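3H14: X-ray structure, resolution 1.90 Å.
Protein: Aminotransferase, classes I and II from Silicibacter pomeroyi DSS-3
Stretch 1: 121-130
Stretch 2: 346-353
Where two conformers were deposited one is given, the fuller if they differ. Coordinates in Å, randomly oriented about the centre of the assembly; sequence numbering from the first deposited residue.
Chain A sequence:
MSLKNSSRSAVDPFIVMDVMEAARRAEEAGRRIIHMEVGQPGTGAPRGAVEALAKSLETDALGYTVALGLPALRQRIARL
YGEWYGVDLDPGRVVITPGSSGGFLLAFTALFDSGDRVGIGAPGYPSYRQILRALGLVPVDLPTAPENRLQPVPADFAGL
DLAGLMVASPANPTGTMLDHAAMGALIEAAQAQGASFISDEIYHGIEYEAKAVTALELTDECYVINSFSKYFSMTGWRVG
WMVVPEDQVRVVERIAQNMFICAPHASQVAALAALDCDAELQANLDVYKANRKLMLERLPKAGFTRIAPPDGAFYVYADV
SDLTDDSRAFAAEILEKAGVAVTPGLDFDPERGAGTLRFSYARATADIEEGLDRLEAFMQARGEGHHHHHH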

ATOM      1  N   GLY A 121      11.418   1.191   5.111  1.00 18.31           N
ATOM      2  CA  GLY A 121      12.219   1.079   3.857  1.00 18.09           C
ATOM      3  C   GLY A 121      11.958   2.201   2.891  1.00 18.56           C
ATOM      4  O   GLY A 121      10.827   2.690   2.792  1.00 18.47           O
ATOM      5  N   ALA A 122      12.992   2.635   2.156  1.00 17.67           N
ATOM      6  CA  ALA A 122      12.835   3.624   1.103  1.00 16.89           C
ATOM      7  C   ALA A 122      13.401   2.910  -0.119  1.00 17.55           C
ATOM      8  O   ALA A 122      14.547   2.507  -0.072  1.00 18.70           O
ATOM      9  CB  ALA A 122      13.642   4.907   1.412  1.00 17.14           C
ATOM     10  N   PRO A 123      12.610   2.705  -1.193  1.00 17.53           N
ATOM     11  CA  PRO A 123      11.279   3.257  -1.459  1.00 17.65           C
ATOM     12  C   PRO A 123      10.216   2.614  -0.611  1.00 17.14           C
ATOM     13  O   PRO A 123      10.304   1.422  -0.282  1.00 17.30           O
ATOM     14  CB  PRO A 123      11.027   2.886  -2.933  1.00 17.76           C
ATOM     15  CG  PRO A 123      11.864   1.623  -3.125  1.00 16.94           C
ATOM     16  CD  PRO A 123      13.074   1.827  -2.287  1.00 17.53           C
ATOM     17  N   GLY A 124       9.226   3.414  -0.254  1.00 18.13           N
ATOM     18  CA  GLY A 124       8.044   2.934   0.448  1.00 17.70           C
ATOM     19  C   GLY A 124       6.855   3.896   0.369  1.00 18.24           C
ATOM     20  O   GLY A 124       6.896   4.944  -0.259  1.00 17.66           O
ATOM     21  N   TYR A 125       5.770   3.489   1.014  1.00 18.62           N
ATOM     22  CA  TYR A 125       4.531   4.239   0.995  1.00 19.18           C
ATOM     23  C   TYR A 125       4.784   5.629   1.544  1.00 18.92           C
ATOM     24  O   TYR A 125       5.334   5.755   2.644  1.00 18.15           O
ATOM     25  CB  TYR A 125       3.528   3.485   1.846  1.00 20.70           C
ATOM     26  CG  TYR A 125       2.157   4.090   1.947  1.00 23.27           C
ATOM     27  CD1 TYR A 125       1.468   4.515   0.831  1.00 25.95           C
ATOM     28  CD2 TYR A 125       1.515   4.166   3.184  1.00 25.25           C
ATOM     29  CE1 TYR A 125       0.170   5.078   0.959  1.00 24.50           C
ATOM     30  CE2 TYR A 125       0.246   4.674   3.306  1.00 25.76           C
ATOM     31  CZ  TYR A 125      -0.415   5.135   2.199  1.00 25.94           C
ATOM     32  OH  TYR A 125      -1.693   5.643   2.373  1.00 27.61           O
ATOM     33  N   PRO A 126       4.433   6.674   0.775  1.00 19.15           N
ATOM     34  CA  PRO A 126       4.798   8.032   1.166  1.00 20.06           C
ATOM     35  C   PRO A 126       4.257   8.489   2.526  1.00 19.06           C
ATOM     36  O   PRO A 126       4.866   9.306   3.174  1.00 20.57           O
ATOM     37  CB  PRO A 126       4.207   8.896   0.018  1.00 20.06           C
ATOM     38  CG  PRO A 126       4.100   7.990  -1.101  1.00 20.58           C
ATOM     39  CD  PRO A 126       3.760   6.663  -0.548  1.00 20.37           C
ATOM     40  N   SER A 127       3.100   7.978   2.921  1.00 19.40           N
ATOM     41  CA  SER A 127       2.462   8.419   4.137  1.00 20.19           C
ATOM     42  C   SER A 127       3.103   7.868   5.400  1.00 19.82           C
ATOM     43  O   SER A 127       2.869   8.427   6.452  1.00 19.15           O
ATOM     44  CB  SER A 127       0.960   8.071   4.139  1.00 21.10           C
ATOM     45  OG  SER A 127       0.259   8.926   3.245  1.00 22.55           O
ATOM     46  N   TYR A 128       3.896   6.800   5.324  1.00 19.66           N
ATOM     47  CA  TYR A 128       4.510   6.278   6.552  1.00 19.73           C
ATOM     48  C   TYR A 128       5.310   7.356   7.248  1.00 20.04           C
ATOM     49  O   TYR A 128       5.083   7.607   8.444  1.00 21.56           O
ATOM     50  CB  TYR A 128       5.481   5.114   6.316  1.00 20.63           C
ATOM     51  CG  TYR A 128       4.970   3.801   5.788  1.00 20.65           C
ATOM     52  CD1 TYR A 128       3.682   3.356   6.014  1.00 20.21           C
ATOM     53  CD2 TYR A 128       5.853   2.942   5.114  1.00 22.10           C
ATOM     54  CE1 TYR A 128       3.265   2.149   5.521  1.00 20.87           C
ATOM     55  CE2 TYR A 128       5.445   1.729   4.640  1.00 22.98           C
ATOM     56  CZ  TYR A 128       4.150   1.330   4.835  1.00 21.22           C
ATOM     57  OH  TYR A 128       3.767   0.106   4.334  1.00 22.65           O
ATOM     58  N   ARG A 129       6.271   7.965   6.538  1.00 20.15           N
ATOM     59  CA  ARG A 129       7.141   8.996   7.145  1.00 21.12           C
ATOM     60  C   ARG A 129       6.355  10.205   7.609  1.00 19.49           C
ATOM     61  O   ARG A 129       6.667  10.761   8.641  1.00 19.77           O
ATOM     62  CB  ARG A 129       8.335   9.417   6.252  1.00 20.91           C
ATOM     63  CG  ARG A 129       7.958  10.102   4.951  1.00 23.24           C
ATOM     64  CD  ARG A 129       9.238  10.451   4.121  1.00 24.11           C
ATOM     65  NE  ARG A 129       9.892   9.242   3.650  1.00 27.20           N
ATOM     66  CZ  ARG A 129       9.641   8.651   2.482  1.00 29.77           C
ATOM     67  NH1 ARG A 129       8.774   9.172   1.622  1.00 29.03           N
ATOM     68  NH2 ARG A 129      10.281   7.530   2.160  1.00 30.47           N
ATOM     69  N   GLN A 130       5.302  10.567   6.884  1.00 19.31           N
ATOM     70  CA  GLN A 130       4.530  11.738   7.218  1.00 18.75           C
ATOM     71  C   GLN A 130       3.656  11.549   8.461  1.00 17.72           C
ATOM     72  O   GLN A 130       3.569  12.449   9.294  1.00 16.48           O
ATOM     73  CB  GLN A 130       3.641  12.193   6.030  1.00 19.62           C
ATOM     74  CG  GLN A 130       4.389  12.472   4.702  1.00 22.16           C
ATOM     75  CD  GLN A 130       5.456  13.546   4.794  1.00 26.67           C
ATOM     76  OE1 GLN A 130       5.365  14.475   5.598  1.00 29.11           O
ATOM     77  NE2 GLN A 130       6.486  13.424   3.952  1.00 27.63           N
TER
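Stretch 2 (346-353) LDFDPERG

Stretch 2 packs as an irregular turn on the strand-to-helix turn of stretch 1, held mainly by its own backbone carbonyls and by proline contacts. Residues 346-348 have helical phi/psi angles but lack the regular bonds; from Asp349 the chain runs on as loop and turn. Stretch 2 runs roughly opposite to stretch 1, from Asp347 near Pro126 and Arg129 to Arg352 near Ala122. The nearest CA atoms are those of Pro123 and Asp349, 4.6 Å apart. The peptide bond before Pro123 is cis.

Phe348 is the residue most covered by the other stretch. Phe348 O accepts hydrogen bonds from Gly124 N (3.1 Å) and Arg129 NH2 (3.1 Å). Pro123 CA also lies 3.3 Å from Phe348 O, in a CA-H...O contact. A second such contact runs from Phe348 CA to Gly124 O, at 3.3 Å. The chi1 of Phe348 is m, and its CD1 lies 3.6 Å from Pro126 CD.

Asp347 also offers its carbonyl. Arg129 NH1 donates to Asp347 O at 2.9 Å, so the guanidinium meets two successive carbonyls with its edge. Pro350 CD lies over one face of that group, 3.6 Å from Arg129 NH2. Pro126 CB is 3.4 Å from Asp347 O.

Farther along, Arg352 NE forms a salt bridge with Asp349 OD2 (2.8 Å). This pair lies beside the strand end, where Arg352 NH2 is 2.9 Å from Ala122 O.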

ATOM      1  N   LEU A 346      10.024  10.397  -6.336  1.00 20.61           N
ATOM      2  CA  LEU A 346      10.442  11.205  -5.186  0.50 21.21           C
ATOM      3  C   LEU A 346       9.579  11.015  -3.918  1.00 21.64           C
ATOM      4  O   LEU A 346      10.127  11.009  -2.808  1.00 22.20           O
ATOM      5  CB  LEU A 346      10.514  12.686  -5.549  0.50 21.75           C
ATOM      6  CG  LEU A 346      11.632  13.054  -6.522  0.50 22.61           C
ATOM      7  CD1 LEU A 346      11.071  13.102  -7.960  0.50 21.89           C
ATOM      8  CD2 LEU A 346      12.263  14.372  -6.133  0.50 24.22           C
ATOM      9  N   ASP A 347       8.266  10.829  -4.076  1.00 21.21           N
ATOM     10  CA  ASP A 347       7.368  10.579  -2.908  1.00 21.58           C
ATOM     11  C   ASP A 347       7.730   9.315  -2.148  1.00 20.72           C
ATOM     12  O   ASP A 347       7.471   9.232  -0.942  1.00 21.91           O
ATOM     13  CB  ASP A 347       5.896  10.439  -3.328  1.00 21.79           C
ATOM     14  CG  ASP A 347       5.220  11.779  -3.682  1.00 24.14           C
ATOM     15  OD1 ASP A 347       5.570  12.848  -3.068  1.00 25.70           O
ATOM     16  OD2 ASP A 347       4.315  11.736  -4.578  1.00 21.27           O
ATOM     17  N   PHE A 348       8.269   8.311  -2.852  1.00 20.02           N
ATOM     18  CA  PHE A 348       8.584   7.027  -2.246  1.00 19.18           C
ATOM     19  C   PHE A 348      10.002   6.977  -1.697  1.00 19.98           C
ATOM     20  O   PHE A 348      10.264   6.261  -0.701  1.00 18.98           O
ATOM     21  CB  PHE A 348       8.374   5.883  -3.244  1.00 18.78           C
ATOM     22  CG  PHE A 348       7.092   5.999  -3.992  1.00 18.34           C
ATOM     23  CD1 PHE A 348       5.878   5.730  -3.349  1.00 18.43           C
ATOM     24  CD2 PHE A 348       7.066   6.507  -5.308  1.00 18.36           C
ATOM     25  CE1 PHE A 348       4.675   5.886  -4.010  1.00 19.08           C
ATOM     26  CE2 PHE A 348       5.838   6.680  -5.982  1.00 17.08           C
ATOM     27  CZ  PHE A 348       4.653   6.370  -5.324  1.00 18.55           C
ATOM     28  N   ASP A 349      10.905   7.713  -2.337  1.00 18.97           N
ATOM     29  CA  ASP A 349      12.336   7.648  -2.015  1.00 19.89           C
ATOM     30  C   ASP A 349      12.907   9.029  -2.281  1.00 21.07           C
ATOM     31  O   ASP A 349      13.284   9.355  -3.410  1.00 22.32           O
ATOM     32  CB  ASP A 349      13.030   6.539  -2.814  1.00 19.70           C
ATOM     33  CG  ASP A 349      14.480   6.329  -2.405  1.00 19.43           C
ATOM     34  OD1 ASP A 349      15.080   7.259  -1.850  1.00 20.24           O
ATOM     35  OD2 ASP A 349      15.021   5.238  -2.667  1.00 19.10           O
ATOM     36  N   PRO A 350      12.903   9.895  -1.253  1.00 21.88           N
ATOM     37  CA  PRO A 350      13.391  11.260  -1.392  1.00 22.60           C
ATOM     38  C   PRO A 350      14.850  11.401  -1.819  1.00 22.65           C
ATOM     39  O   PRO A 350      15.200  12.399  -2.417  1.00 25.27           O
ATOM     40  CB  PRO A 350      13.169  11.852   0.025  1.00 23.05           C
ATOM     41  CG  PRO A 350      12.056  11.045   0.583  1.00 23.50           C
ATOM     42  CD  PRO A 350      12.334   9.664   0.084  1.00 22.88           C
ATOM     43  N   GLU A 351      15.689  10.425  -1.519  1.00 22.24           N
ATOM     44  CA  GLU A 351      17.087  10.503  -1.845  1.00 22.13           C
ATOM     45  C   GLU A 351      17.376  10.021  -3.267  1.00 22.42           C
ATOM     46  O   GLU A 351      18.285  10.563  -3.898  1.00 22.89           O
ATOM     47  CB  GLU A 351      17.936   9.666  -0.846  1.00 23.42           C
ATOM     48  N   ARG A 352      16.682   8.969  -3.720  1.00 21.60           N
ATOM     49  CA  ARG A 352      16.918   8.359  -5.031  1.00 21.30           C
ATOM     50  C   ARG A 352      15.759   8.466  -6.019  1.00 21.29           C
ATOM     51  O   ARG A 352      15.903   8.016  -7.179  1.00 21.31           O
ATOM     52  CB  ARG A 352      17.264   6.904  -4.871  1.00 21.96           C
ATOM     53  CG  ARG A 352      18.515   6.668  -4.032  1.00 22.53           C
ATOM     54  CD  ARG A 352      18.786   5.184  -3.906  1.00 22.65           C
ATOM     55  NE  ARG A 352      17.720   4.555  -3.132  1.00 22.33           N
ATOM     56  CZ  ARG A 352      17.744   3.300  -2.685  1.00 22.38           C
ATOM     57  NH1 ARG A 352      18.805   2.520  -2.915  1.00 22.91           N
ATOM     58  NH2 ARG A 352      16.707   2.828  -1.993  1.00 20.32           N
ATOM     59  N   GLY A 353      14.632   9.063  -5.610  1.00 19.92           N
ATOM     60  CA  GLY A 353      13.406   9.051  -6.446  1.00 20.45           C
ATOM     61  C   GLY A 353      13.436   9.909  -7.712  1.00 20.30           C
ATOM     62  O   GLY A 353      12.536   9.830  -8.589  1.00 18.77           O
TER